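Long-range contacts in conserved protein (Methanosarcina mazei, PDB 4DPO), which is of unknown function but belongs to the antibiotic biosynthesis monooxygenase family and is a putative monooxygenase of that type: residues K31-P36 against P71-T75; E52-E56 against Q88-H94. All blocks are in the same frame, centred on the assembly; numbering follows the deposited sequence.

Interaction 1. Residues K31-P36 against P71-T75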
# COMPACT_ATOMS: atom_id res chain seq x y z
N LYS A 31 -3.01 -6.59 4.77
CA LYS A 31 -2.78 -7.81 4.01
C LYS A 31 -3.42 -9.09 4.60
O LYS A 31 -3.15 -9.48 5.73
CB LYS A 31 -1.29 -7.98 3.78
CG LYS A 31 -0.85 -9.30 3.23
CD LYS A 31 0.54 -9.05 2.75
CE LYS A 31 1.42 -10.25 2.92
NZ LYS A 31 2.81 -9.68 2.95
N ASN A 32 -4.27 -9.74 3.84
CA ASN A 32 -4.91 -10.92 4.34
C ASN A 32 -4.40 -12.20 3.68
O ASN A 32 -4.09 -12.21 2.45
CB ASN A 32 -6.38 -10.83 4.06
CG ASN A 32 -7.02 -9.70 4.78
OD1 ASN A 32 -7.35 -8.65 4.20
ND2 ASN A 32 -7.19 -9.91 6.06
N GLN A 33 -4.31 -13.28 4.46
CA GLN A 33 -4.14 -14.59 3.84
C GLN A 33 -5.37 -15.43 4.02
O GLN A 33 -5.84 -15.64 5.14
CB GLN A 33 -2.92 -15.32 4.33
CG GLN A 33 -2.64 -16.55 3.49
CD GLN A 33 -1.44 -17.30 3.98
OE1 GLN A 33 -0.46 -16.69 4.37
NE2 GLN A 33 -1.51 -18.63 3.98
N VAL A 34 -5.90 -15.91 2.91
CA VAL A 34 -7.25 -16.45 2.87
C VAL A 34 -7.27 -18.01 2.72
O VAL A 34 -6.38 -18.62 2.08
CB VAL A 34 -8.13 -15.65 1.81
CG1 VAL A 34 -9.54 -16.18 1.72
CG2 VAL A 34 -8.20 -14.17 2.20
N LYS A 35 -8.26 -18.63 3.37
CA LYS A 35 -8.52 -20.06 3.18
C LYS A 35 -9.07 -20.24 1.74
O LYS A 35 -10.13 -19.66 1.42
CB LYS A 35 -9.57 -20.56 4.20
CG LYS A 35 -9.11 -20.73 5.66
CD LYS A 35 -10.32 -21.11 6.51
CE LYS A 35 -10.20 -20.65 7.96
NZ LYS A 35 -9.74 -21.72 8.88
N PRO A 36 -8.36 -21.05 0.87
CA PRO A 36 -8.78 -21.21 -0.54
C PRO A 36 -10.27 -21.46 -0.72
O PRO A 36 -10.85 -20.99 -1.71
CB PRO A 36 -7.94 -22.41 -1.01
CG PRO A 36 -6.66 -22.29 -0.22
CD PRO A 36 -7.04 -21.68 1.13
N PRO A 71 -2.80 -16.06 -5.32
CA PRO A 71 -4.27 -15.74 -5.41
C PRO A 71 -5.02 -15.61 -4.09
O PRO A 71 -6.19 -15.16 -4.06
CB PRO A 71 -4.87 -16.91 -6.22
CG PRO A 71 -3.72 -17.88 -6.51
CD PRO A 71 -2.44 -17.38 -5.89
N GLU A 72 -4.36 -16.04 -3.01
CA GLU A 72 -4.93 -16.13 -1.69
C GLU A 72 -4.44 -15.03 -0.77
O GLU A 72 -4.97 -14.86 0.33
CB GLU A 72 -4.59 -17.46 -1.06
CG GLU A 72 -5.66 -18.50 -1.37
CD GLU A 72 -5.35 -19.29 -2.65
OE1 GLU A 72 -4.18 -19.77 -2.73
OE2 GLU A 72 -6.25 -19.42 -3.53
N ILE A 73 -3.39 -14.33 -1.19
CA ILE A 73 -2.95 -13.15 -0.53
C ILE A 73 -3.81 -12.03 -1.08
O ILE A 73 -3.61 -11.63 -2.20
CB ILE A 73 -1.50 -12.86 -0.91
CG1 ILE A 73 -0.61 -14.08 -0.59
CG2 ILE A 73 -1.02 -11.53 -0.27
CD1 ILE A 73 -0.28 -14.33 0.93
N LEU A 74 -4.75 -11.54 -0.29
CA LEU A 74 -5.66 -10.46 -0.68
C LEU A 74 -5.59 -9.16 0.22
O LEU A 74 -6.08 -9.14 1.38
CB LEU A 74 -7.09 -10.99 -0.68
CG LEU A 74 -7.79 -11.61 -1.90
CD1 LEU A 74 -7.19 -11.23 -3.21
CD2 LEU A 74 -7.94 -13.12 -1.78
N THR A 75 -5.00 -8.08 -0.30
CA THR A 75 -4.68 -6.94 0.54
C THR A 75 -5.74 -5.85 0.43
O THR A 75 -6.37 -5.72 -0.60
CB THR A 75 -3.28 -6.49 0.23
OG1 THR A 75 -2.37 -7.60 0.49
CG2 THR A 75 -2.86 -5.28 1.06

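Interaction 2. Residues E52-E56 against Q88-H94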
# COMPACT_ATOMS: atom_id res chain seq x y z
N GLU A 52 -20.22 0.42 1.30
CA GLU A 52 -20.51 1.27 2.45
C GLU A 52 -19.43 2.29 2.64
O GLU A 52 -19.71 3.50 2.76
CB GLU A 52 -20.72 0.44 3.71
CG GLU A 52 -22.12 -0.13 3.77
CD GLU A 52 -23.23 0.89 3.29
OE1 GLU A 52 -23.30 2.06 3.77
OE2 GLU A 52 -24.05 0.50 2.42
N THR A 53 -18.18 1.81 2.63
CA THR A 53 -17.03 2.57 3.12
C THR A 53 -16.71 3.72 2.19
O THR A 53 -16.36 4.84 2.65
CB THR A 53 -15.79 1.66 3.31
OG1 THR A 53 -16.07 0.66 4.29
CG2 THR A 53 -14.56 2.48 3.74
N LEU A 54 -16.83 3.46 0.89
CA LEU A 54 -16.63 4.51 -0.11
C LEU A 54 -17.56 5.69 0.15
O LEU A 54 -17.24 6.80 -0.28
CB LEU A 54 -16.84 4.04 -1.54
CG LEU A 54 -15.66 3.31 -2.15
CD1 LEU A 54 -15.99 2.80 -3.56
CD2 LEU A 54 -14.37 4.15 -2.12
N LYS A 55 -18.69 5.47 0.84
CA LYS A 55 -19.66 6.56 1.08
C LYS A 55 -19.31 7.42 2.30
O LYS A 55 -19.96 8.42 2.53
CB LYS A 55 -21.13 6.06 1.12
N GLU A 56 -18.26 7.06 3.04
CA GLU A 56 -17.92 7.78 4.28
C GLU A 56 -17.17 9.04 4.00
O GLU A 56 -16.47 9.14 3.00
CB GLU A 56 -17.02 6.95 5.16
CG GLU A 56 -17.59 5.66 5.58
CD GLU A 56 -16.82 5.02 6.74
OE1 GLU A 56 -16.42 5.77 7.68
OE2 GLU A 56 -16.64 3.76 6.70
N GLN A 88 -13.05 6.95 12.64
CA GLN A 88 -14.49 6.74 12.42
C GLN A 88 -14.79 5.51 11.61
O GLN A 88 -15.78 4.83 11.88
CB GLN A 88 -15.14 7.91 11.73
CG GLN A 88 -15.35 9.12 12.63
CD GLN A 88 -15.63 10.33 11.75
OE1 GLN A 88 -16.42 10.25 10.78
NE2 GLN A 88 -14.93 11.43 12.03
N HIS A 89 -13.95 5.22 10.62
CA HIS A 89 -14.09 3.97 9.86
C HIS A 89 -14.19 2.72 10.74
O HIS A 89 -15.15 1.96 10.61
CB HIS A 89 -12.95 3.78 8.89
CG HIS A 89 -13.00 2.49 8.15
ND1 HIS A 89 -14.09 2.11 7.38
CD2 HIS A 89 -12.09 1.49 8.03
CE1 HIS A 89 -13.85 0.94 6.82
NE2 HIS A 89 -12.65 0.53 7.20
N ILE A 90 -13.21 2.50 11.62
CA ILE A 90 -13.18 1.29 12.44
C ILE A 90 -14.24 1.29 13.56
O ILE A 90 -14.57 0.24 14.10
CB ILE A 90 -11.74 0.97 12.97
CG1 ILE A 90 -11.33 1.90 14.12
CG2 ILE A 90 -10.73 1.10 11.87
N ARG A 91 -14.78 2.47 13.89
CA ARG A 91 -15.88 2.61 14.84
C ARG A 91 -17.24 2.58 14.09
O ARG A 91 -18.31 2.70 14.69
CB ARG A 91 -15.73 3.88 15.70
N SER A 92 -17.23 2.41 12.77
CA SER A 92 -18.49 2.41 12.03
C SER A 92 -19.30 1.08 12.13
O SER A 92 -18.73 -0.01 12.39
CB SER A 92 -18.26 2.81 10.58
OG SER A 92 -17.93 1.67 9.80
N ASP A 93 -20.61 1.17 11.92
CA ASP A 93 -21.49 0.02 11.94
C ASP A 93 -21.11 -1.08 10.96
O ASP A 93 -21.06 -2.25 11.33
CB ASP A 93 -22.92 0.50 11.65
CG ASP A 93 -23.53 1.28 12.85
OD1 ASP A 93 -22.89 1.32 13.94
OD2 ASP A 93 -24.65 1.85 12.70
N HIS A 94 -20.85 -0.73 9.71
CA HIS A 94 -20.51 -1.76 8.71
C HIS A 94 -19.17 -2.44 9.06
O HIS A 94 -19.02 -3.67 9.00
CB HIS A 94 -20.58 -1.24 7.23
CG HIS A 94 -19.79 0.01 6.97
ND1 HIS A 94 -20.23 1.27 7.33
CD2 HIS A 94 -18.58 0.20 6.39
CE1 HIS A 94 -19.33 2.17 7.00
NE2 HIS A 94 -18.31 1.55 6.43

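Interaction 1. Residues K31-P36 against P71-T75
Strands 31-33 and 73-75 run antiparallel, their axes 4.5 Å apart at an angle of 152°, with Asn32 and Leu74 as the hydrogen-bonded pair between the non-hydrogen-bonded pairs Lys31-Thr75 and Gln33-Ile73. Leu74 N gives to Asn32 O at 2.9 Å, an oxygen that Ile73 CA also approaches to 3.3 Å in a CA-H...O contact, while Asn32 N reaches Leu74 O at 3.1 Å. Beyond the paired residues, Val34 N still bonds to Glu72 O over 2.9 Å. Lys31, Gln33, Ile73 and Thr75 share one face. With CG anti to the backbone N (chi1 170°), Lys31 brings CG to 3.6 Å from Thr75 OG1; that hydroxyl is hydrogen-bonded to Tyr115 of the second subunit, which also packs on Lys31. On the same face Ile73 CD1 meets Gln33 CG at 4.1 Å. Strands 26-33 and 73-80 are the two central strands of the four-stranded antiparallel sheet of a ferredoxin-like alpha+beta fold, as in other members of this monooxygenase family. The other face of the sheet, with Asn32 and Leu74, lies under helix 39-54, where Phe42 touches both residues. Here Val34 CG2 abuts Leu74 CD2 at 4.1 Å. Farther along, Pro36 CG packs on the aliphatic CG of Glu72, whose side chain bends at chi2.

Interaction 2. Residues E52-E56 against Q88-H94
The last turn of helix 39-54 and the loop after it face the bend between helices 83-90 and 93-104, with Glu52 CA 7.0 Å from His94 CA and Thr53 CA 7.5 Å from His89 CA. Glu56 spans the gap with a chain extended beyond CG, and its OE2 collects two imidazole donors. His89 ND1 gives a nearly straight bond of 3.1 Å (171° at the hydrogen), with OE2 in the ring plane and the ring nitrogen on the syn side of the carboxylate, 32° out of its plane. His94 NE2 comes closer, at 2.8 Å, but its bond is weak, and the carboxylate stands almost upright to this ring, the planes 86° apart. Ser92 is the N-cap of helix 93-104, just after helix 83-90: its OG donates to His89 O and bonds weakly to Phe95 N. That hydroxyl also lies over one face of the His94 ring, while Glu52 CB covers the opposite face in a CH-pi contact, 3.5 Å from the centroid. Thr53, whose OG1 is hydrogen-bonded to Leu49 O, lays CG2 against His89 CE1 at 3.5 Å, and Trp80 and Phe95 meet the His89 ring from outside the two segments.

Interactions 1 and 2 lie on opposite sides of the chain's centre, their own centres 22 Å apart and their nearest atoms about 11 Å apart, so they do not touch. Their segments alternate along the chain. Helix 39-54 follows the strand of 31-36 and ends in 52-56; likewise, strand 73-80 runs from interaction 1 toward helix 83-90, which supplies His89. Interaction 1 pairs strands within the sheet and borders the second subunit, whereas interaction 2 joins helix ends within one subunit and touches no other chain of the assembly. No ligand marks an active site in either contact, and a role for the His-carboxylate cluster of interaction 2 remains unestablished.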